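Local coordinates for protein transcriptional regulator, IclR family (Alicyclobacillus acidocaldarius subsp. acidocaldarius, PDB 5TJJ) that probably binds DNA as an IclR-family transcription factor, pairing a helix-turn-helix domain with a GAF-like C-terminal domain, at residues A[145-159]-A[181-195]. Numbering follows the deposited sequence.
Sequences AFGRCFLAYDDESTW and YVRLLQEVREKGYAV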
ATOM      1  N   ALA A 145     -30.882   3.973  -2.196  1.00 40.80           N
ATOM      2  CA  ALA A 145     -30.129   2.720  -2.082  1.00 39.52           C
ATOM      3  C   ALA A 145     -28.769   2.870  -1.404  1.00 39.45           C
ATOM      4  O   ALA A 145     -28.402   2.060  -0.521  1.00 37.82           O
ATOM      5  CB  ALA A 145     -29.962   2.066  -3.448  1.00 38.97           C
ATOM      6  N   PHE A 146     -28.033   3.901  -1.806  1.00 39.94           N
ATOM      7  CA  PHE A 146     -26.694   4.107  -1.269  1.00 42.25           C
ATOM      8  C   PHE A 146     -26.676   4.531   0.203  1.00 42.76           C
ATOM      9  O   PHE A 146     -25.737   4.164   0.921  1.00 43.54           O
ATOM     10  CB  PHE A 146     -25.826   5.035  -2.135  1.00 44.18           C
ATOM     11  CG  PHE A 146     -26.393   6.385  -2.359  1.00 46.34           C
ATOM     12  CD1 PHE A 146     -26.311   7.360  -1.377  1.00 49.23           C
ATOM     13  CD2 PHE A 146     -26.992   6.704  -3.575  1.00 49.86           C
ATOM     14  CE1 PHE A 146     -26.838   8.627  -1.593  1.00 50.19           C
ATOM     15  CE2 PHE A 146     -27.511   7.969  -3.794  1.00 51.46           C
ATOM     16  CZ  PHE A 146     -27.422   8.933  -2.806  1.00 50.28           C
ATOM     17  N   GLY A 147     -27.683   5.297   0.632  1.00 41.80           N
ATOM     18  CA  GLY A 147     -27.863   5.635   2.028  1.00 42.23           C
ATOM     19  C   GLY A 147     -28.017   4.389   2.899  1.00 43.03           C
ATOM     20  O   GLY A 147     -27.264   4.170   3.853  1.00 42.83           O
ATOM     21  N   ARG A 148     -28.975   3.548   2.533  1.00 43.30           N
ATOM     22  CA  ARG A 148     -29.193   2.279   3.213  1.00 43.61           C
ATOM     23  C   ARG A 148     -27.963   1.353   3.286  1.00 43.03           C
ATOM     24  O   ARG A 148     -27.856   0.545   4.221  1.00 44.11           O
ATOM     25  CB  ARG A 148     -30.315   1.515   2.512  1.00 44.67           C
ATOM     26  CG  ARG A 148     -31.680   2.138   2.679  1.00 44.56           C
ATOM     27  CD  ARG A 148     -32.778   1.117   2.439  1.00 46.14           C
ATOM     28  NE  ARG A 148     -33.106   1.006   1.028  1.00 46.45           N
ATOM     29  CZ  ARG A 148     -33.795   1.902   0.337  1.00 46.59           C
ATOM     30  NH1 ARG A 148     -34.272   3.006   0.916  1.00 47.37           N
ATOM     31  NH2 ARG A 148     -34.019   1.678  -0.943  1.00 48.04           N
ATOM     32  N   CYS A 149     -27.069   1.425   2.298  1.00 40.66           N
ATOM     33  CA  CYS A 149     -25.853   0.632   2.376  1.00 41.40           C
ATOM     34  C   CYS A 149     -24.886   1.107   3.435  1.00 41.71           C
ATOM     35  O   CYS A 149     -24.163   0.286   3.959  1.00 44.19           O
ATOM     36  CB  CYS A 149     -25.116   0.553   1.053  1.00 41.93           C
ATOM     37  SG  CYS A 149     -25.926  -0.494  -0.144  1.00 41.35           S
ATOM     38  N   PHE A 150     -24.850   2.410   3.732  1.00 41.10           N
ATOM     39  CA  PHE A 150     -24.028   2.926   4.846  1.00 40.68           C
ATOM     40  C   PHE A 150     -24.715   2.575   6.168  1.00 41.69           C
ATOM     41  O   PHE A 150     -24.115   1.917   7.025  1.00 45.26           O
ATOM     42  CB  PHE A 150     -23.813   4.440   4.759  1.00 39.86           C
ATOM     43  CG  PHE A 150     -22.942   4.903   3.609  1.00 38.94           C
ATOM     44  CD1 PHE A 150     -21.575   4.769   3.653  1.00 39.18           C
ATOM     45  CD2 PHE A 150     -23.499   5.552   2.508  1.00 39.96           C
ATOM     46  CE1 PHE A 150     -20.763   5.229   2.614  1.00 39.69           C
ATOM     47  CE2 PHE A 150     -22.695   6.023   1.462  1.00 40.47           C
ATOM     48  CZ  PHE A 150     -21.327   5.854   1.513  1.00 39.95           C
ATOM     49  N   LEU A 151     -25.981   2.961   6.299  1.00 41.47           N
ATOM     50  CA  LEU A 151     -26.714   2.821   7.558  1.00 42.00           C
ATOM     51  C   LEU A 151     -26.910   1.401   8.063  1.00 41.29           C
ATOM     52  O   LEU A 151     -26.769   1.145   9.244  1.00 40.50           O
ATOM     53  CB  LEU A 151     -28.086   3.452   7.465  1.00 43.80           C
ATOM     54  CG  LEU A 151     -28.249   4.894   7.907  1.00 45.67           C
ATOM     55  CD1 LEU A 151     -29.734   5.226   7.871  1.00 47.01           C
ATOM     56  CD2 LEU A 151     -27.720   5.098   9.314  1.00 47.73           C
ATOM     57  N   ALA A 152     -27.223   0.478   7.169  1.00 40.38           N
ATOM     58  CA  ALA A 152     -27.511  -0.879   7.564  1.00 40.22           C
ATOM     59  C   ALA A 152     -26.368  -1.524   8.360  1.00 40.78           C
ATOM     60  O   ALA A 152     -26.589  -2.488   9.144  1.00 42.75           O
ATOM     61  CB  ALA A 152     -27.835  -1.709   6.332  1.00 40.30           C
ATOM     62  N   TYR A 153     -25.154  -1.021   8.150  1.00 40.46           N
ATOM     63  CA  TYR A 153     -23.969  -1.561   8.817  1.00 41.61           C
ATOM     64  C   TYR A 153     -23.462  -0.745  10.009  1.00 43.69           C
ATOM     65  O   TYR A 153     -22.443  -1.091  10.579  1.00 48.34           O
ATOM     66  CB  TYR A 153     -22.872  -1.808   7.789  1.00 40.92           C
ATOM     67  CG  TYR A 153     -23.273  -2.836   6.766  1.00 39.69           C
ATOM     68  CD1 TYR A 153     -23.197  -4.191   7.049  1.00 39.83           C
ATOM     69  CD2 TYR A 153     -23.776  -2.451   5.512  1.00 39.09           C
ATOM     70  CE1 TYR A 153     -23.593  -5.138   6.111  1.00 40.16           C
ATOM     71  CE2 TYR A 153     -24.202  -3.395   4.572  1.00 38.19           C
ATOM     72  CZ  TYR A 153     -24.092  -4.733   4.879  1.00 39.23           C
ATOM     73  OH  TYR A 153     -24.455  -5.682   3.967  1.00 41.04           O
ATOM     74  N   ASP A 154     -24.179   0.305  10.420  1.00 44.87           N
ATOM     75  CA  ASP A 154     -23.980   0.904  11.731  1.00 44.35           C
ATOM     76  C   ASP A 154     -24.738   0.141  12.816  1.00 44.88           C
ATOM     77  O   ASP A 154     -25.649  -0.643  12.533  1.00 43.73           O
ATOM     78  CB  ASP A 154     -24.463   2.355  11.728  1.00 47.06           C
ATOM     79  CG  ASP A 154     -23.621   3.263  10.852  1.00 48.50           C
ATOM     80  OD1 ASP A 154     -22.431   2.978  10.635  1.00 51.32           O
ATOM     81  OD2 ASP A 154     -24.152   4.276  10.368  1.00 50.48           O
ATOM     82  N   ASP A 155     -24.372   0.413  14.069  1.00 45.23           N
ATOM     83  CA  ASP A 155     -25.138  -0.035  15.231  1.00 46.21           C
ATOM     84  C   ASP A 155     -26.599   0.388  15.063  1.00 44.95           C
ATOM     85  O   ASP A 155     -26.897   1.426  14.469  1.00 43.29           O
ATOM     86  CB  ASP A 155     -24.562   0.561  16.542  1.00 47.88           C
ATOM     87  CG  ASP A 155     -25.137  -0.111  17.809  1.00 51.06           C
ATOM     88  OD1 ASP A 155     -24.846  -1.305  18.056  1.00 54.40           O
ATOM     89  OD2 ASP A 155     -25.883   0.545  18.572  1.00 51.60           O
ATOM     90  N   GLU A 156     -27.501  -0.434  15.583  1.00 46.18           N
ATOM     91  CA  GLU A 156     -28.921  -0.125  15.590  1.00 47.54           C
ATOM     92  C   GLU A 156     -29.240   1.170  16.309  1.00 46.16           C
ATOM     93  O   GLU A 156     -30.243   1.799  15.958  1.00 45.58           O
ATOM     94  CB  GLU A 156     -29.752  -1.260  16.196  1.00 51.80           C
ATOM     95  CG  GLU A 156     -30.126  -2.330  15.164  1.00 56.65           C
ATOM     96  CD  GLU A 156     -30.095  -3.751  15.700  1.00 60.10           C
ATOM     97  OE1 GLU A 156     -29.439  -4.598  15.051  1.00 62.55           O
ATOM     98  OE2 GLU A 156     -30.715  -4.012  16.762  1.00 63.84           O
ATOM     99  N   SER A 157     -28.413   1.580  17.281  1.00 43.81           N
ATOM    100  CA  SER A 157     -28.615   2.885  17.973  1.00 43.62           C
ATOM    101  C   SER A 157     -28.568   4.073  16.994  1.00 42.04           C
ATOM    102  O   SER A 157     -29.289   5.020  17.169  1.00 42.28           O
ATOM    103  CB  SER A 157     -27.647   3.085  19.157  1.00 43.59           C
ATOM    104  OG  SER A 157     -26.313   3.075  18.703  1.00 44.73           O
ATOM    105  N   THR A 158     -27.749   3.986  15.952  1.00 40.92           N
ATOM    106  CA  THR A 158     -27.721   4.983  14.895  1.00 39.79           C
ATOM    107  C   THR A 158     -29.011   4.935  14.064  1.00 39.58           C
ATOM    108  O   THR A 158     -29.549   5.979  13.691  1.00 38.71           O
ATOM    109  CB  THR A 158     -26.504   4.753  13.977  1.00 39.63           C
ATOM    110  OG1 THR A 158     -25.308   4.749  14.767  1.00 40.06           O
ATOM    111  CG2 THR A 158     -26.394   5.848  12.894  1.00 39.81           C
ATOM    112  N   TRP A 159     -29.512   3.733  13.780  1.00 38.60           N
ATOM    113  CA  TRP A 159     -30.747   3.628  13.018  1.00 39.23           C
ATOM    114  C   TRP A 159     -31.831   4.392  13.756  1.00 39.91           C
ATOM    115  O   TRP A 159     -32.561   5.169  13.159  1.00 41.21           O
ATOM    116  CB  TRP A 159     -31.279   2.195  12.865  1.00 38.87           C
ATOM    117  CG  TRP A 159     -30.459   1.224  12.227  1.00 37.72           C
ATOM    118  CD1 TRP A 159     -29.246   1.415  11.636  1.00 36.81           C
ATOM    119  CD2 TRP A 159     -30.795  -0.151  12.039  1.00 38.42           C
ATOM    120  NE1 TRP A 159     -28.785   0.230  11.099  1.00 36.46           N
ATOM    121  CE2 TRP A 159     -29.719  -0.750  11.321  1.00 38.08           C
ATOM    122  CE3 TRP A 159     -31.887  -0.942  12.414  1.00 39.22           C
ATOM    123  CZ2 TRP A 159     -29.716  -2.102  10.958  1.00 38.40           C
ATOM    124  CZ3 TRP A 159     -31.878  -2.293  12.082  1.00 40.55           C
ATOM    125  CH2 TRP A 159     -30.798  -2.859  11.342  1.00 39.94           C
ATOM    126  N   TYR A 181     -38.652   1.184   6.984  1.00 53.24           N
ATOM    127  CA  TYR A 181     -37.256   1.527   6.799  1.00 50.62           C
ATOM    128  C   TYR A 181     -36.342   0.560   7.567  1.00 48.57           C
ATOM    129  O   TYR A 181     -35.346   0.063   7.011  1.00 46.61           O
ATOM    130  CB  TYR A 181     -36.971   2.992   7.176  1.00 50.35           C
ATOM    131  CG  TYR A 181     -35.691   3.492   6.536  1.00 48.50           C
ATOM    132  CD1 TYR A 181     -34.468   3.326   7.178  1.00 47.86           C
ATOM    133  CD2 TYR A 181     -35.698   4.094   5.276  1.00 48.10           C
ATOM    134  CE1 TYR A 181     -33.283   3.741   6.587  1.00 47.49           C
ATOM    135  CE2 TYR A 181     -34.524   4.531   4.683  1.00 47.46           C
ATOM    136  CZ  TYR A 181     -33.305   4.347   5.342  1.00 46.82           C
ATOM    137  OH  TYR A 181     -32.093   4.753   4.791  1.00 45.16           O
ATOM    138  N   VAL A 182     -36.707   0.259   8.811  1.00 48.28           N
ATOM    139  CA  VAL A 182     -35.990  -0.744   9.606  1.00 48.40           C
ATOM    140  C   VAL A 182     -35.969  -2.098   8.896  1.00 49.35           C
ATOM    141  O   VAL A 182     -34.925  -2.733   8.832  1.00 48.50           O
ATOM    142  CB  VAL A 182     -36.555  -0.877  11.048  1.00 49.02           C
ATOM    143  CG1 VAL A 182     -35.969  -2.078  11.778  1.00 48.99           C
ATOM    144  CG2 VAL A 182     -36.261   0.380  11.841  1.00 47.96           C
ATOM    145  N   ARG A 183     -37.102  -2.519   8.349  1.00 52.20           N
ATOM    146  CA  ARG A 183     -37.157  -3.767   7.579  1.00 55.61           C
ATOM    147  C   ARG A 183     -36.229  -3.713   6.345  1.00 51.87           C
ATOM    148  O   ARG A 183     -35.529  -4.685   6.048  1.00 50.30           O
ATOM    149  CB  ARG A 183     -38.605  -4.103   7.162  1.00 61.57           C
ATOM    150  CG  ARG A 183     -38.812  -5.567   6.783  1.00 67.09           C
ATOM    151  CD  ARG A 183     -40.222  -5.836   6.253  1.00 73.47           C
ATOM    152  NE  ARG A 183     -40.467  -5.094   5.007  1.00 75.76           N
ATOM    153  CZ  ARG A 183     -40.008  -5.424   3.792  1.00 77.81           C
ATOM    154  NH1 ARG A 183     -39.260  -6.520   3.604  1.00 79.03           N
ATOM    155  NH2 ARG A 183     -40.301  -4.649   2.747  1.00 78.11           N
ATOM    156  N   LEU A 184     -36.233  -2.581   5.643  1.00 49.20           N
ATOM    157  CA  LEU A 184     -35.297  -2.350   4.543  1.00 47.33           C
ATOM    158  C   LEU A 184     -33.812  -2.350   4.971  1.00 43.70           C
ATOM    159  O   LEU A 184     -32.968  -2.881   4.244  1.00 40.95           O
ATOM    160  CB  LEU A 184     -35.640  -1.054   3.793  1.00 47.84           C
ATOM    161  CG  LEU A 184     -36.916  -1.138   2.953  1.00 50.38           C
ATOM    162  CD1 LEU A 184     -37.150   0.165   2.228  1.00 49.80           C
ATOM    163  CD2 LEU A 184     -36.844  -2.298   1.973  1.00 51.16           C
ATOM    164  N   LEU A 185     -33.498  -1.790   6.136  1.00 41.77           N
ATOM    165  CA  LEU A 185     -32.118  -1.863   6.625  1.00 40.93           C
ATOM    166  C   LEU A 185     -31.744  -3.300   6.991  1.00 42.66           C
ATOM    167  O   LEU A 185     -30.660  -3.776   6.630  1.00 41.76           O
ATOM    168  CB  LEU A 185     -31.870  -0.930   7.798  1.00 39.42           C
ATOM    169  CG  LEU A 185     -31.926   0.566   7.495  1.00 38.51           C
ATOM    170  CD1 LEU A 185     -32.030   1.370   8.787  1.00 37.84           C
ATOM    171  CD2 LEU A 185     -30.723   1.004   6.679  1.00 37.44           C
ATOM    172  N   GLN A 186     -32.642  -3.996   7.679  1.00 45.20           N
ATOM    173  CA  GLN A 186     -32.392  -5.394   8.021  1.00 47.82           C
ATOM    174  C   GLN A 186     -32.100  -6.203   6.773  1.00 48.96           C
ATOM    175  O   GLN A 186     -31.104  -6.943   6.760  1.00 49.24           O
ATOM    176  CB  GLN A 186     -33.536  -6.019   8.838  1.00 49.91           C
ATOM    177  CG  GLN A 186     -33.338  -5.860  10.333  1.00 51.20           C
ATOM    178  CD  GLN A 186     -34.627  -5.846  11.162  1.00 54.86           C
ATOM    179  OE1 GLN A 186     -35.744  -5.964  10.649  1.00 57.55           O
ATOM    180  NE2 GLN A 186     -34.463  -5.676  12.469  1.00 55.19           N
ATOM    181  N   GLU A 187     -32.919  -6.047   5.727  1.00 49.77           N
ATOM    182  CA  GLU A 187     -32.747  -6.885   4.542  1.00 52.70           C
ATOM    183  C   GLU A 187     -31.477  -6.512   3.781  1.00 50.41           C
ATOM    184  O   GLU A 187     -30.816  -7.409   3.252  1.00 51.67           O
ATOM    185  CB  GLU A 187     -34.005  -6.971   3.639  1.00 56.38           C
ATOM    186  CG  GLU A 187     -34.098  -5.976   2.490  1.00 58.23           C
ATOM    187  CD  GLU A 187     -35.232  -6.265   1.496  1.00 62.48           C
ATOM    188  OE1 GLU A 187     -35.789  -7.381   1.507  1.00 66.16           O
ATOM    189  OE2 GLU A 187     -35.556  -5.363   0.668  1.00 63.66           O
ATOM    190  N   VAL A 188     -31.109  -5.227   3.753  1.00 46.70           N
ATOM    191  CA  VAL A 188     -29.826  -4.832   3.179  1.00 42.79           C
ATOM    192  C   VAL A 188     -28.674  -5.518   3.927  1.00 43.43           C
ATOM    193  O   VAL A 188     -27.740  -5.985   3.311  1.00 42.05           O
ATOM    194  CB  VAL A 188     -29.621  -3.303   3.178  1.00 41.11           C
ATOM    195  CG1 VAL A 188     -28.184  -2.922   2.820  1.00 40.05           C
ATOM    196  CG2 VAL A 188     -30.546  -2.616   2.201  1.00 40.63           C
ATOM    197  N   ARG A 189     -28.731  -5.562   5.242  1.00 46.41           N
ATOM    198  CA  ARG A 189     -27.728  -6.276   6.012  1.00 49.86           C
ATOM    199  C   ARG A 189     -27.766  -7.811   5.741  1.00 51.83           C
ATOM    200  O   ARG A 189     -26.724  -8.432   5.612  1.00 51.29           O
ATOM    201  CB  ARG A 189     -27.895  -5.951   7.500  1.00 53.75           C
ATOM    202  CG  ARG A 189     -26.761  -6.417   8.391  1.00 56.67           C
ATOM    203  CD  ARG A 189     -26.861  -5.821   9.794  1.00 61.69           C
ATOM    204  NE  ARG A 189     -28.221  -5.871  10.368  1.00 66.48           N
ATOM    205  CZ  ARG A 189     -28.671  -6.714  11.313  1.00 72.01           C
ATOM    206  NH1 ARG A 189     -27.868  -7.632  11.864  1.00 75.49           N
ATOM    207  NH2 ARG A 189     -29.944  -6.634  11.723  1.00 73.88           N
ATOM    208  N   GLU A 190     -28.951  -8.410   5.648  1.00 54.91           N
ATOM    209  CA  GLU A 190     -29.077  -9.836   5.296  1.00 57.53           C
ATOM    210  C   GLU A 190     -28.480 -10.046   3.878  1.00 55.23           C
ATOM    211  O   GLU A 190     -27.593 -10.873   3.708  1.00 55.73           O
ATOM    212  CB  GLU A 190     -30.558 -10.336   5.425  1.00 62.69           C
ATOM    213  CG  GLU A 190     -31.064 -10.619   6.870  1.00 68.05           C
ATOM    214  CD  GLU A 190     -32.621 -10.687   7.068  1.00 73.88           C
ATOM    215  OE1 GLU A 190     -33.410  -9.973   6.375  1.00 72.54           O
ATOM    216  OE2 GLU A 190     -33.085 -11.449   7.975  1.00 77.54           O
ATOM    217  N   LYS A 191     -28.884  -9.230   2.894  1.00 52.61           N
ATOM    218  CA  LYS A 191     -28.574  -9.470   1.438  1.00 49.61           C
ATOM    219  C   LYS A 191     -27.319  -8.848   0.818  1.00 44.75           C
ATOM    220  O   LYS A 191     -26.893  -9.273  -0.241  1.00 45.93           O
ATOM    221  CB  LYS A 191     -29.758  -9.056   0.555  1.00 49.35           C
ATOM    222  CG  LYS A 191     -30.946  -9.991   0.629  1.00 53.66           C
ATOM    223  CD  LYS A 191     -32.147  -9.360  -0.081  1.00 54.21           C
ATOM    224  CE  LYS A 191     -33.358 -10.282  -0.085  1.00 58.59           C
ATOM    225  NZ  LYS A 191     -34.592  -9.577  -0.532  1.00 59.73           N
ATOM    226  N   GLY A 192     -26.748  -7.830   1.419  1.00 41.68           N
ATOM    227  CA  GLY A 192     -25.526  -7.230   0.888  1.00 38.79           C
ATOM    228  C   GLY A 192     -25.683  -6.212  -0.247  1.00 36.70           C
ATOM    229  O   GLY A 192     -24.680  -5.856  -0.870  1.00 35.35           O
ATOM    230  N   TYR A 193     -26.912  -5.754  -0.528  1.00 35.65           N
ATOM    231  CA  TYR A 193     -27.148  -4.718  -1.538  1.00 33.94           C
ATOM    232  C   TYR A 193     -28.454  -4.027  -1.269  1.00 33.77           C
ATOM    233  O   TYR A 193     -29.191  -4.491  -0.436  1.00 34.33           O
ATOM    234  CB  TYR A 193     -27.148  -5.317  -2.949  1.00 34.77           C
ATOM    235  CG  TYR A 193     -28.319  -6.232  -3.284  1.00 36.72           C
ATOM    236  CD1 TYR A 193     -28.252  -7.603  -3.080  1.00 38.21           C
ATOM    237  CD2 TYR A 193     -29.492  -5.704  -3.821  1.00 37.35           C
ATOM    238  CE1 TYR A 193     -29.341  -8.423  -3.385  1.00 40.75           C
ATOM    239  CE2 TYR A 193     -30.566  -6.502  -4.123  1.00 39.14           C
ATOM    240  CZ  TYR A 193     -30.490  -7.852  -3.902  1.00 41.24           C
ATOM    241  OH  TYR A 193     -31.571  -8.608  -4.238  1.00 44.78           O
ATOM    242  N   ALA A 194     -28.716  -2.903  -1.937  1.00 33.31           N
ATOM    243  CA  ALA A 194     -30.019  -2.179  -1.826  1.00 34.33           C
ATOM    244  C   ALA A 194     -30.501  -1.737  -3.177  1.00 34.12           C
ATOM    245  O   ALA A 194     -29.707  -1.604  -4.086  1.00 34.67           O
ATOM    246  CB  ALA A 194     -29.916  -0.962  -0.914  1.00 34.51           C
ATOM    247  N   VAL A 195     -31.805  -1.532  -3.311  1.00 35.72           N
ATOM    248  CA  VAL A 195     -32.401  -1.059  -4.548  1.00 36.69           C
ATOM    249  C   VAL A 195     -33.424  -0.007  -4.178  1.00 38.07           C
ATOM    250  O   VAL A 195     -34.180  -0.199  -3.257  1.00 39.62           O
ATOM    251  CB  VAL A 195     -33.082  -2.194  -5.341  1.00 39.10           C
ATOM    252  CG1 VAL A 195     -33.711  -1.681  -6.638  1.00 39.87           C
ATOM    253  CG2 VAL A 195     -32.082  -3.299  -5.656  1.00 39.89           C
TER
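The indole of Trp159 lies between Leu185, whose CD1 sits over the five-membered ring as a CH-pi contact, 3.8 Å from its centroid, and Glu156 CG on the opposite face; Gln186 CG meets the edge. A wide, flat ring suits this place, for it fills the hollow among Val182, Leu185, Gln186 and Arg189, while its NE1 donates to Leu151 O at 2.9 Å, which helps to set the ring's rotation.

The Arg148 guanidinium has Leu184 CD1 over one face and the backbone N of Ala145 on the other. At its edge NH2 donates to Val195 O (3.0 Å), nearly in the guanidinium plane but bent, at 133°. The chain folds at chi3 (-86°) to turn the charge toward strand 194-195, and NH1 is paired with Glu199. Arg148 CG touches Tyr181 OH at 3.4 Å, while CD lies against Leu184 CB; that hydroxyl bonds to Tyr142 O.

Helices 145-151 and 181-191 cross at -72°, and Ala152 is small enough to admit Val188 CG1 to 3.7 Å of its CB. Ala145 CB and Ala194 CB likewise come to 3.9 Å. Gly192, just after helix 181-191, has a positive phi that would jam a side chain against the preceding carbonyl O. The contact packs both helices beside strand 194-197, an outermost strand of this chain's six-stranded antiparallel sheet, consistent with the GAF-like fold of IclR C-terminal domains.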